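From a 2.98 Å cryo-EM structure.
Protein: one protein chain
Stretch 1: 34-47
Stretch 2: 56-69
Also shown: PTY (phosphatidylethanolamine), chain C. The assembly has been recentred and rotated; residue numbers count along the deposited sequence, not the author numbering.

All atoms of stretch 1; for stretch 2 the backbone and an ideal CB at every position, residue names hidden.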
ATOM      1  N   LEU F  34      -9.150  17.667 -39.338  1.00 47.83           N
ATOM      2  CA  LEU F  34      -7.830  17.073 -39.122  1.00 55.77           C
ATOM      3  C   LEU F  34      -7.742  16.358 -37.777  1.00 63.22           C
ATOM      4  O   LEU F  34      -7.097  15.304 -37.671  1.00 58.40           O
ATOM      5  CB  LEU F  34      -6.748  18.143 -39.232  1.00 60.28           C
ATOM      6  CG  LEU F  34      -6.491  18.607 -40.660  1.00 58.55           C
ATOM      7  CD1 LEU F  34      -5.591  19.819 -40.697  1.00 51.54           C
ATOM      8  CD2 LEU F  34      -5.892  17.465 -41.455  1.00 56.71           C
ATOM      9  N   ASP F  35      -8.389  16.912 -36.746  1.00 66.95           N
ATOM     10  CA  ASP F  35      -8.436  16.265 -35.434  1.00 60.78           C
ATOM     11  C   ASP F  35      -9.135  14.908 -35.512  1.00 56.76           C
ATOM     12  O   ASP F  35      -8.612  13.889 -35.027  1.00 58.27           O
ATOM     13  CB  ASP F  35      -9.153  17.181 -34.444  1.00 71.20           C
ATOM     14  CG  ASP F  35      -8.962  16.760 -32.995  1.00102.64           C
ATOM     15  OD1 ASP F  35      -8.262  15.761 -32.727  1.00106.62           O
ATOM     16  OD2 ASP F  35      -9.512  17.449 -32.111  1.00105.12           O
ATOM     17  N   ALA F  36     -10.314  14.878 -36.138  1.00 48.02           N
ATOM     18  CA  ALA F  36     -11.040  13.624 -36.295  1.00 50.19           C
ATOM     19  C   ALA F  36     -10.307  12.650 -37.204  1.00 50.82           C
ATOM     20  O   ALA F  36     -10.398  11.433 -37.008  1.00 44.47           O
ATOM     21  CB  ALA F  36     -12.429  13.901 -36.840  1.00 60.95           C
ATOM     22  N   MET F  37      -9.549  13.168 -38.172  1.00 54.69           N
ATOM     23  CA  MET F  37      -8.775  12.317 -39.064  1.00 60.81           C
ATOM     24  C   MET F  37      -7.633  11.641 -38.321  1.00 65.44           C
ATOM     25  O   MET F  37      -7.343  10.460 -38.551  1.00 66.93           O
ATOM     26  CB  MET F  37      -8.250  13.170 -40.211  1.00 73.21           C
ATOM     27  CG  MET F  37      -7.744  12.431 -41.405  1.00 87.62           C
ATOM     28  SD  MET F  37      -7.123  13.657 -42.563  1.00117.66           S
ATOM     29  CE  MET F  37      -8.616  14.578 -42.889  1.00 94.23           C
ATOM     30  N   GLY F  38      -6.998  12.367 -37.396  1.00 61.54           N
ATOM     31  CA  GLY F  38      -5.971  11.759 -36.563  1.00 55.52           C
ATOM     32  C   GLY F  38      -6.518  10.705 -35.618  1.00 48.85           C
ATOM     33  O   GLY F  38      -5.912   9.641 -35.441  1.00 46.31           O
ATOM     34  N   ILE F  39      -7.678  10.975 -35.013  1.00 53.83           N
ATOM     35  CA  ILE F  39      -8.292   9.984 -34.127  1.00 55.36           C
ATOM     36  C   ILE F  39      -8.714   8.733 -34.908  1.00 52.15           C
ATOM     37  O   ILE F  39      -8.556   7.593 -34.435  1.00 56.96           O
ATOM     38  CB  ILE F  39      -9.463  10.633 -33.370  1.00 65.56           C
ATOM     39  CG1 ILE F  39      -8.951  11.777 -32.500  1.00 67.96           C
ATOM     40  CG2 ILE F  39     -10.146   9.648 -32.479  1.00 68.09           C
ATOM     41  CD1 ILE F  39     -10.046  12.604 -31.887  1.00 71.14           C
ATOM     42  N   THR F  40      -9.192   8.919 -36.141  1.00 48.48           N
ATOM     43  CA  THR F  40      -9.515   7.785 -36.999  1.00 56.81           C
ATOM     44  C   THR F  40      -8.262   7.005 -37.390  1.00 63.80           C
ATOM     45  O   THR F  40      -8.309   5.772 -37.501  1.00 66.22           O
ATOM     46  CB  THR F  40     -10.256   8.290 -38.237  1.00 70.77           C
ATOM     47  OG1 THR F  40     -11.361   9.097 -37.820  1.00 73.37           O
ATOM     48  CG2 THR F  40     -10.798   7.136 -39.057  1.00 75.63           C
ATOM     49  N   LEU F  41      -7.134   7.702 -37.566  1.00 66.26           N
ATOM     50  CA  LEU F  41      -5.857   7.029 -37.792  1.00 67.17           C
ATOM     51  C   LEU F  41      -5.458   6.167 -36.598  1.00 57.70           C
ATOM     52  O   LEU F  41      -4.926   5.064 -36.771  1.00 50.57           O
ATOM     53  CB  LEU F  41      -4.771   8.063 -38.092  1.00 75.92           C
ATOM     54  CG  LEU F  41      -3.344   7.561 -38.300  1.00 83.18           C
ATOM     55  CD1 LEU F  41      -3.272   6.627 -39.486  1.00 87.27           C
ATOM     56  CD2 LEU F  41      -2.398   8.731 -38.479  1.00 86.08           C
ATOM     57  N   ALA F  42      -5.723   6.655 -35.383  1.00 62.46           N
ATOM     58  CA  ALA F  42      -5.474   5.855 -34.181  1.00 61.04           C
ATOM     59  C   ALA F  42      -6.332   4.592 -34.162  1.00 53.58           C
ATOM     60  O   ALA F  42      -5.864   3.511 -33.769  1.00 53.33           O
ATOM     61  CB  ALA F  42      -5.731   6.689 -32.928  1.00 47.84           C
ATOM     62  N   GLY F  43      -7.582   4.707 -34.614  1.00 48.86           N
ATOM     63  CA  GLY F  43      -8.424   3.522 -34.734  1.00 49.23           C
ATOM     64  C   GLY F  43      -7.931   2.525 -35.766  1.00 51.30           C
ATOM     65  O   GLY F  43      -8.006   1.307 -35.555  1.00 44.92           O
ATOM     66  N   ILE F  44      -7.426   3.031 -36.896  1.00 52.73           N
ATOM     67  CA  ILE F  44      -6.860   2.171 -37.933  1.00 51.43           C
ATOM     68  C   ILE F  44      -5.637   1.430 -37.408  1.00 54.62           C
ATOM     69  O   ILE F  44      -5.449   0.238 -37.690  1.00 48.20           O
ATOM     70  CB  ILE F  44      -6.540   3.003 -39.191  1.00 44.64           C
ATOM     71  CG1 ILE F  44      -7.830   3.518 -39.818  1.00 41.93           C
ATOM     72  CG2 ILE F  44      -5.779   2.200 -40.228  1.00 40.22           C
ATOM     73  CD1 ILE F  44      -7.614   4.521 -40.894  1.00 40.04           C
ATOM     74  N   VAL F  45      -4.818   2.107 -36.595  1.00 54.71           N
ATOM     75  CA  VAL F  45      -3.645   1.461 -36.007  1.00 54.83           C
ATOM     76  C   VAL F  45      -4.060   0.369 -35.023  1.00 55.21           C
ATOM     77  O   VAL F  45      -3.465  -0.716 -35.001  1.00 48.69           O
ATOM     78  CB  VAL F  45      -2.729   2.515 -35.356  1.00 46.91           C
ATOM     79  CG1 VAL F  45      -1.593   1.862 -34.593  1.00 42.89           C
ATOM     80  CG2 VAL F  45      -2.148   3.407 -36.417  1.00 35.99           C
ATOM     81  N   ALA F  46      -5.124   0.615 -34.245  1.00 54.26           N
ATOM     82  CA  ALA F  46      -5.639  -0.411 -33.332  1.00 50.21           C
ATOM     83  C   ALA F  46      -6.140  -1.647 -34.077  1.00 52.38           C
ATOM     84  O   ALA F  46      -5.846  -2.787 -33.683  1.00 44.11           O
ATOM     85  CB  ALA F  46      -6.756   0.173 -32.471  1.00 38.31           C
ATOM     86  N   ILE F  47      -6.857  -1.448 -35.183  1.00 55.22           N
ATOM     87  CA  ILE F  47      -7.417  -2.597 -35.889  1.00 56.73           C
ATOM     88  C   ILE F  47      -6.337  -3.348 -36.667  1.00 64.37           C
ATOM     89  O   ILE F  47      -6.343  -4.586 -36.723  1.00 55.74           O
ATOM     90  CB  ILE F  47      -8.595  -2.152 -36.772  1.00 48.60           C
ATOM     91  CG1 ILE F  47      -9.726  -1.684 -35.871  1.00 54.84           C
ATOM     92  CG2 ILE F  47      -9.119  -3.279 -37.632  1.00 48.98           C
ATOM     93  CD1 ILE F  47     -10.880  -1.119 -36.601  1.00 57.24           C
ATOM     94  N   UNK F  56       2.435  -4.494 -30.167  1.00 69.94           N
ATOM     95  CA  UNK F  56       3.618  -3.657 -30.285  1.00 63.58           C
ATOM     96  C   UNK F  56       3.319  -2.258 -30.795  1.00 71.15           C
ATOM     97  O   UNK F  56       4.252  -1.532 -31.142  1.00 77.72           O
ATOM     98  CB  UNK F  56       4.633  -4.329 -31.212  1.00 63.58           C
ATOM     99  N   UNK F  57       2.049  -1.850 -30.845  1.00 70.67           N
ATOM    100  CA  UNK F  57       1.704  -0.570 -31.454  1.00 74.07           C
ATOM    101  C   UNK F  57       0.709   0.236 -30.625  1.00 86.27           C
ATOM    102  O   UNK F  57       0.110   1.173 -31.150  1.00 98.30           O
ATOM    103  CB  UNK F  57       1.131  -0.803 -32.854  1.00 74.07           C
ATOM    104  N   UNK F  58       0.502  -0.103 -29.352  1.00 87.54           N
ATOM    105  CA  UNK F  58      -0.506   0.613 -28.573  1.00 92.48           C
ATOM    106  C   UNK F  58       0.020   1.965 -28.106  1.00 91.39           C
ATOM    107  O   UNK F  58      -0.758   2.921 -27.915  1.00 97.59           O
ATOM    108  CB  UNK F  58      -0.944  -0.224 -27.370  1.00 92.48           C
ATOM    109  N   UNK F  59       1.341   2.044 -27.930  1.00 82.88           N
ATOM    110  CA  UNK F  59       2.007   3.304 -27.642  1.00 78.48           C
ATOM    111  C   UNK F  59       1.805   4.300 -28.766  1.00 69.98           C
ATOM    112  O   UNK F  59       1.709   5.505 -28.517  1.00 69.60           O
ATOM    113  CB  UNK F  59       3.501   3.077 -27.403  1.00 78.48           C
ATOM    114  N   UNK F  60       1.709   3.805 -30.003  1.00 65.03           N
ATOM    115  CA  UNK F  60       1.389   4.646 -31.150  1.00 65.44           C
ATOM    116  C   UNK F  60      -0.008   5.237 -31.002  1.00 53.70           C
ATOM    117  O   UNK F  60      -0.238   6.399 -31.341  1.00 52.38           O
ATOM    118  CB  UNK F  60       1.495   3.846 -32.450  1.00 65.44           C
ATOM    119  N   UNK F  61      -0.942   4.474 -30.430  1.00 55.98           N
ATOM    120  CA  UNK F  61      -2.323   4.938 -30.287  1.00 63.86           C
ATOM    121  C   UNK F  61      -2.414   6.058 -29.260  1.00 55.08           C
ATOM    122  O   UNK F  61      -2.998   7.124 -29.521  1.00 61.72           O
ATOM    123  CB  UNK F  61      -3.240   3.781 -29.886  1.00 63.86           C
ATOM    124  N   UNK F  62      -1.818   5.844 -28.082  1.00 50.20           N
ATOM    125  CA  UNK F  62      -1.828   6.910 -27.080  1.00 53.14           C
ATOM    126  C   UNK F  62      -0.982   8.104 -27.515  1.00 57.57           C
ATOM    127  O   UNK F  62      -1.308   9.255 -27.179  1.00 57.82           O
ATOM    128  CB  UNK F  62      -1.322   6.377 -25.738  1.00 53.14           C
ATOM    129  N   UNK F  63       0.040   7.860 -28.342  1.00 56.95           N
ATOM    130  CA  UNK F  63       0.836   8.939 -28.908  1.00 54.02           C
ATOM    131  C   UNK F  63       0.025   9.781 -29.884  1.00 51.26           C
ATOM    132  O   UNK F  63       0.127  11.010 -29.877  1.00 47.96           O
ATOM    133  CB  UNK F  63       2.073   8.372 -29.608  1.00 54.02           C
ATOM    134  N   UNK F  64      -0.772   9.138 -30.739  1.00 54.33           N
ATOM    135  CA  UNK F  64      -1.616   9.867 -31.685  1.00 58.28           C
ATOM    136  C   UNK F  64      -2.651  10.701 -30.940  1.00 58.37           C
ATOM    137  O   UNK F  64      -2.918  11.853 -31.310  1.00 56.82           O
ATOM    138  CB  UNK F  64      -2.307   8.900 -32.648  1.00 58.28           C
ATOM    139  N   UNK F  65      -3.183  10.165 -29.835  1.00 55.63           N
ATOM    140  CA  UNK F  65      -4.106  10.946 -29.017  1.00 54.86           C
ATOM    141  C   UNK F  65      -3.478  12.193 -28.414  1.00 60.50           C
ATOM    142  O   UNK F  65      -4.031  13.300 -28.517  1.00 57.73           O
ATOM    143  CB  UNK F  65      -4.664  10.070 -27.894  1.00 54.86           C
ATOM    144  N   UNK F  66      -2.291  12.040 -27.811  1.00 71.21           N
ATOM    145  CA  UNK F  66      -1.669  13.194 -27.161  1.00 72.62           C
ATOM    146  C   UNK F  66      -1.169  14.209 -28.195  1.00 64.27           C
ATOM    147  O   UNK F  66      -1.298  15.423 -27.984  1.00 55.17           O
ATOM    148  CB  UNK F  66      -0.512  12.739 -26.269  1.00 72.62           C
ATOM    149  N   UNK F  67      -0.686  13.741 -29.356  1.00 67.75           N
ATOM    150  CA  UNK F  67      -0.263  14.641 -30.431  1.00 66.36           C
ATOM    151  C   UNK F  67      -1.431  15.414 -31.026  1.00 66.46           C
ATOM    152  O   UNK F  67      -1.297  16.610 -31.315  1.00 61.94           O
ATOM    153  CB  UNK F  67       0.443  13.849 -31.533  1.00 66.36           C
ATOM    154  N   UNK F  68      -2.580  14.751 -31.211  1.00 70.22           N
ATOM    155  CA  UNK F  68      -3.757  15.431 -31.737  1.00 63.46           C
ATOM    156  C   UNK F  68      -4.252  16.504 -30.778  1.00 53.57           C
ATOM    157  O   UNK F  68      -4.580  17.618 -31.212  1.00 52.33           O
ATOM    158  CB  UNK F  68      -4.873  14.422 -32.016  1.00 63.46           C
ATOM    159  N   UNK F  69      -4.257  16.207 -29.471  1.00 53.29           N
ATOM    160  CA  UNK F  69      -4.681  17.218 -28.502  1.00 56.48           C
ATOM    161  C   UNK F  69      -3.732  18.415 -28.465  1.00 50.28           C
ATOM    162  O   UNK F  69      -4.190  19.566 -28.448  1.00 39.93           O
ATOM    163  CB  UNK F  69      -4.781  16.596 -27.108  1.00 56.48           C
TER
HETATM  164  C1  PTY C1801      -5.864  23.796 -45.929  1.00111.99           C
HETATM  165  C2  PTY C1801      -6.922  30.775 -45.332  1.00148.66           C
HETATM  166  C3  PTY C1801      -7.291  29.292 -45.563  1.00159.14           C
HETATM  167  O4  PTY C1801      -5.614  23.169 -47.207  1.00103.97           O
HETATM  168  C5  PTY C1801      -5.197  25.884 -47.191  1.00136.16           C
HETATM  169  C6  PTY C1801      -5.786  25.300 -45.937  1.00126.95           C
HETATM  170  O7  PTY C1801      -4.886  25.621 -44.835  1.00136.88           O
HETATM  171  C8  PTY C1801      -5.413  25.744 -43.607  1.00137.54           C
HETATM  172  O10 PTY C1801      -6.591  25.740 -43.380  1.00135.92           O
HETATM  173  C11 PTY C1801      -4.333  25.896 -42.577  1.00140.80           C
HETATM  174  C12 PTY C1801      -4.790  25.653 -41.148  1.00133.04           C
HETATM  175  C13 PTY C1801      -5.178  24.214 -40.868  1.00137.67           C
HETATM  176  C14 PTY C1801      -4.043  23.225 -41.037  1.00135.25           C
HETATM  177  C15 PTY C1801      -2.845  23.489 -40.142  1.00134.68           C
HETATM  178  C16 PTY C1801      -1.754  22.441 -40.281  1.00141.37           C
HETATM  179  C17 PTY C1801      -2.178  21.058 -39.840  1.00144.84           C
HETATM  180  C18 PTY C1801      -1.324  19.936 -40.398  1.00142.81           C
HETATM  181  C19 PTY C1801      -2.018  18.597 -40.302  1.00139.95           C
HETATM  182  C20 PTY C1801      -1.337  17.460 -41.031  1.00124.53           C
HETATM  183  C21 PTY C1801      -2.228  16.237 -41.148  1.00121.02           C
HETATM  184  C22 PTY C1801      -2.889  15.841 -39.834  1.00134.16           C
HETATM  185  C23 PTY C1801      -3.806  14.636 -39.941  1.00134.34           C
HETATM  186  C24 PTY C1801      -3.127  13.418 -40.531  1.00134.36           C
HETATM  187  C25 PTY C1801      -4.040  12.219 -40.695  1.00127.95           C
HETATM  188  C26 PTY C1801      -3.453  11.109 -41.547  1.00128.06           C
HETATM  189  C27 PTY C1801      -4.112  10.965 -42.907  1.00133.52           C
HETATM  190  C28 PTY C1801      -3.869  12.119 -43.849  1.00146.70           C
HETATM  191  C29 PTY C1801      -4.843  12.152 -44.994  1.00151.47           C
HETATM  192  C30 PTY C1801      -6.676  22.844 -47.943  1.00102.21           C
HETATM  193  C31 PTY C1801      -6.373  21.676 -48.826  1.00105.04           C
HETATM  194  O30 PTY C1801      -7.738  23.397 -47.867  1.00110.38           O
HETATM  195  C32 PTY C1801      -5.894  20.485 -48.008  1.00 89.32           C
HETATM  196  C33 PTY C1801      -5.466  19.317 -48.868  1.00107.10           C
HETATM  197  C34 PTY C1801      -4.962  18.116 -48.088  1.00118.38           C
HETATM  198  C35 PTY C1801      -4.548  16.969 -48.990  1.00119.37           C
HETATM  199  C36 PTY C1801      -4.246  15.671 -48.266  1.00120.88           C
HETATM  200  C37 PTY C1801      -4.149  14.482 -49.204  1.00125.24           C
HETATM  201  C38 PTY C1801      -4.139  13.140 -48.504  1.00108.95           C
HETATM  202  C39 PTY C1801      -4.384  11.972 -49.442  1.00105.21           C
HETATM  203  C40 PTY C1801      -4.679  10.660 -48.734  1.00100.58           C
HETATM  204  C41 PTY C1801      -3.566  10.180 -47.821  1.00104.52           C
HETATM  205  C42 PTY C1801      -3.986   9.047 -46.901  1.00109.52           C
HETATM  206  C43 PTY C1801      -2.983   8.726 -45.816  1.00109.87           C
HETATM  207  C44 PTY C1801      -3.518   7.777 -44.771  1.00110.17           C
HETATM  208  P1  PTY C1801      -6.241  28.303 -47.816  1.00167.95           P
HETATM  209  O11 PTY C1801      -6.180  28.687 -46.273  1.00167.28           O
HETATM  210  O12 PTY C1801      -7.617  28.721 -48.320  1.00173.86           O
HETATM  211  O13 PTY C1801      -5.104  28.880 -48.560  1.00168.13           O
HETATM  212  O14 PTY C1801      -6.204  26.690 -47.839  1.00147.31           O
HETATM  213  N1  PTY C1801      -7.920  31.389 -44.452  1.00141.36           N

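The two segments run antiparallel at 175°, their helix axes approaching to 9.0 Å. Stretch 1 offers the other chain segment a narrow, mostly apolar strip: Asp-35, Gly-38, Leu-41, Ala-42, Val-45 and Ala-46. No hydrogen bond crosses between them, so the rules here are those of shape.

Position 56 lies before the helix, with nothing of stretch 1 within 5.5 Å of its CB; this contact sets no preference, and the residue is Ala-56. Position 57, still outside the helix, points its CB toward stretch 1, 4.2 Å from Val-45 CG1. An apolar beginning suits it, and a long side chain could turn aside. Phe-57 does so: its CB touches Val-45, while at chi1 m the ring leads away.

Position 58 points away and stretch 1 sets no preference there; Leu-58 is found, its end bending back without reaching contact. Position 59 is out of reach and likewise unconstrained by stretch 1, and holds Asp-59.

At 60 the CB points toward stretch 1 and again lies 4.2 Å from Val-45 CG1. Alanine, valine or another modest apolar residue would fit. Val-60, chi1 t, sets its CG1 4.1 Å from Val-45 CG1, one methyl against another.

Position 61 comes where the backbones are close, its CA 5.1 Å from that of Ala-42. The CB points sideways, 4.7 Å from Ala-42 O, an oxygen already accepting the helical bond from Ala-46 N. A flexible or branched aliphatic chain could reach back over the small alanines; leucine, isoleucine or methionine are all plausible. Ile-61, chi1 m and chi2 t, brings CD1 to 3.7 Å from Ala-46 CB and CG1 to 4.0 Å from Val-45 CG1, while its CG2 lies 4.3 Å from Ala-42 CB.

Positions 62 and 63 are not constrained by stretch 1, the first pointing away and the second out of reach. Both are leucine, Leu-62 and Leu-63.

Position 64 aims directly at a hollow, its CB 4.1 Å from Ala-42 CB and 4.6 Å from Gly-38 O. The hollow between Gly-38, Leu-41, Ala-42 and Val-45 has room for a branched aliphatic chain, so valine, leucine or isoleucine would suit. Ile-64 enters as a knob among these four residues. Its CG2 packs 3.2 Å from Gly-38 O, a tight approach, and 3.8 Å from Ala-42 CB; CD1 extends to 4.2 Å from Leu-41 CG and 4.3 Å from Val-45 CG2.

Position 65 would send a CB sideways into space free of stretch 1, so several residues would do; it is Gly-65. Positions 66 and 67, out of reach, are Ile-66 and Leu-67.

At 68 the CB points toward stretch 1, 3.7 Å from Asp-35 OD1. A small residue fits, and a polar one such as serine might answer the carboxylate. The deposited Ala-68 offers only its methyl, and makes no hydrogen bond to the carboxylate. Position 69 points away, leaving the choice open, and is Phe-69.

Stretch 2 (56-69) AFLDVILLIGILAF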
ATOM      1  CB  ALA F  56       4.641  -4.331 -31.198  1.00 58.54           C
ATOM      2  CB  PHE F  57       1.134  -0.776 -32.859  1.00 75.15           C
ATOM      3  CG  PHE F  57       2.103  -1.378 -33.832  1.00 85.83           C
ATOM      4  CD1 PHE F  57       3.058  -0.597 -34.459  1.00 85.78           C
ATOM      5  CD2 PHE F  57       2.050  -2.728 -34.128  1.00 81.45           C
ATOM      6  CE1 PHE F  57       3.947  -1.154 -35.357  1.00 76.01           C
ATOM      7  CE2 PHE F  57       2.934  -3.291 -35.022  1.00 83.29           C
ATOM      8  CZ  PHE F  57       3.883  -2.504 -35.637  1.00 78.06           C
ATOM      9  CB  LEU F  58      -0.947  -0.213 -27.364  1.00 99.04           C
ATOM     10  CG  LEU F  58      -1.690  -1.544 -27.569  1.00105.77           C
ATOM     11  CD1 LEU F  58      -2.719  -1.497 -28.678  1.00 92.24           C
ATOM     12  CD2 LEU F  58      -0.770  -2.722 -27.738  1.00109.47           C
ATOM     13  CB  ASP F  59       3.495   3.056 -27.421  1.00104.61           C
ATOM     14  CG  ASP F  59       3.773   2.242 -26.177  1.00138.86           C
ATOM     15  OD1 ASP F  59       3.003   2.360 -25.198  1.00140.19           O
ATOM     16  OD2 ASP F  59       4.761   1.477 -26.179  1.00138.24           O
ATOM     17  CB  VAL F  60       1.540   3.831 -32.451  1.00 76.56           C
ATOM     18  CG1 VAL F  60       1.226   4.663 -33.671  1.00 81.42           C
ATOM     19  CG2 VAL F  60       2.933   3.228 -32.555  1.00 69.35           C
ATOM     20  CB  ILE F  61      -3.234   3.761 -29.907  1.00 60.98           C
ATOM     21  CG1 ILE F  61      -3.235   2.728 -31.024  1.00 68.52           C
ATOM     22  CG2 ILE F  61      -4.637   4.244 -29.587  1.00 37.94           C
ATOM     23  CD1 ILE F  61      -3.802   1.432 -30.608  1.00 59.39           C
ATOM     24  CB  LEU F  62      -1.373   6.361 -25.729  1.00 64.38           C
ATOM     25  CG  LEU F  62      -1.374   7.309 -24.531  1.00 70.23           C
ATOM     26  CD1 LEU F  62      -2.719   7.973 -24.378  1.00 78.43           C
ATOM     27  CD2 LEU F  62      -1.048   6.534 -23.279  1.00 82.13           C
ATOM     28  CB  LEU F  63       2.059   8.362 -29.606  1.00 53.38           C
ATOM     29  CG  LEU F  63       3.080   9.407 -30.031  1.00 54.07           C
ATOM     30  CD1 LEU F  63       3.729   9.986 -28.803  1.00 53.70           C
ATOM     31  CD2 LEU F  63       4.104   8.823 -30.948  1.00 61.12           C
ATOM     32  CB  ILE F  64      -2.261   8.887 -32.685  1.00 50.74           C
ATOM     33  CG1 ILE F  64      -1.220   8.361 -33.663  1.00 56.00           C
ATOM     34  CG2 ILE F  64      -3.341   9.549 -33.473  1.00 51.60           C
ATOM     35  CD1 ILE F  64      -1.686   7.163 -34.420  1.00 42.76           C
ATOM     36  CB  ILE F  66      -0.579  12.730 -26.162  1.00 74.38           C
ATOM     37  CG1 ILE F  66       0.533  11.935 -26.828  1.00 93.78           C
ATOM     38  CG2 ILE F  66      -1.159  11.827 -25.082  1.00 65.73           C
ATOM     39  CD1 ILE F  66       1.538  11.312 -25.849  1.00115.33           C
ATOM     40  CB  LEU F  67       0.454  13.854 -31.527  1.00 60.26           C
ATOM     41  CG  LEU F  67       1.981  13.779 -31.546  1.00 69.42           C
ATOM     42  CD1 LEU F  67       2.540  13.150 -30.313  1.00 79.10           C
ATOM     43  CD2 LEU F  67       2.399  12.975 -32.741  1.00 66.18           C
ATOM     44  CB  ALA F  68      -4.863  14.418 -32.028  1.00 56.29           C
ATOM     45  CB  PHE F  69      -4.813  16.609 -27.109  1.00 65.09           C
ATOM     46  CG  PHE F  69      -5.187  17.609 -26.054  1.00 65.69           C
ATOM     47  CD1 PHE F  69      -6.451  18.169 -26.028  1.00 64.22           C
ATOM     48  CD2 PHE F  69      -4.275  17.984 -25.085  1.00 64.93           C
ATOM     49  CE1 PHE F  69      -6.794  19.083 -25.057  1.00 66.65           C
ATOM     50  CE2 PHE F  69      -4.613  18.902 -24.119  1.00 65.07           C
ATOM     51  CZ  PHE F  69      -5.871  19.451 -24.105  1.00 63.00           C
TER
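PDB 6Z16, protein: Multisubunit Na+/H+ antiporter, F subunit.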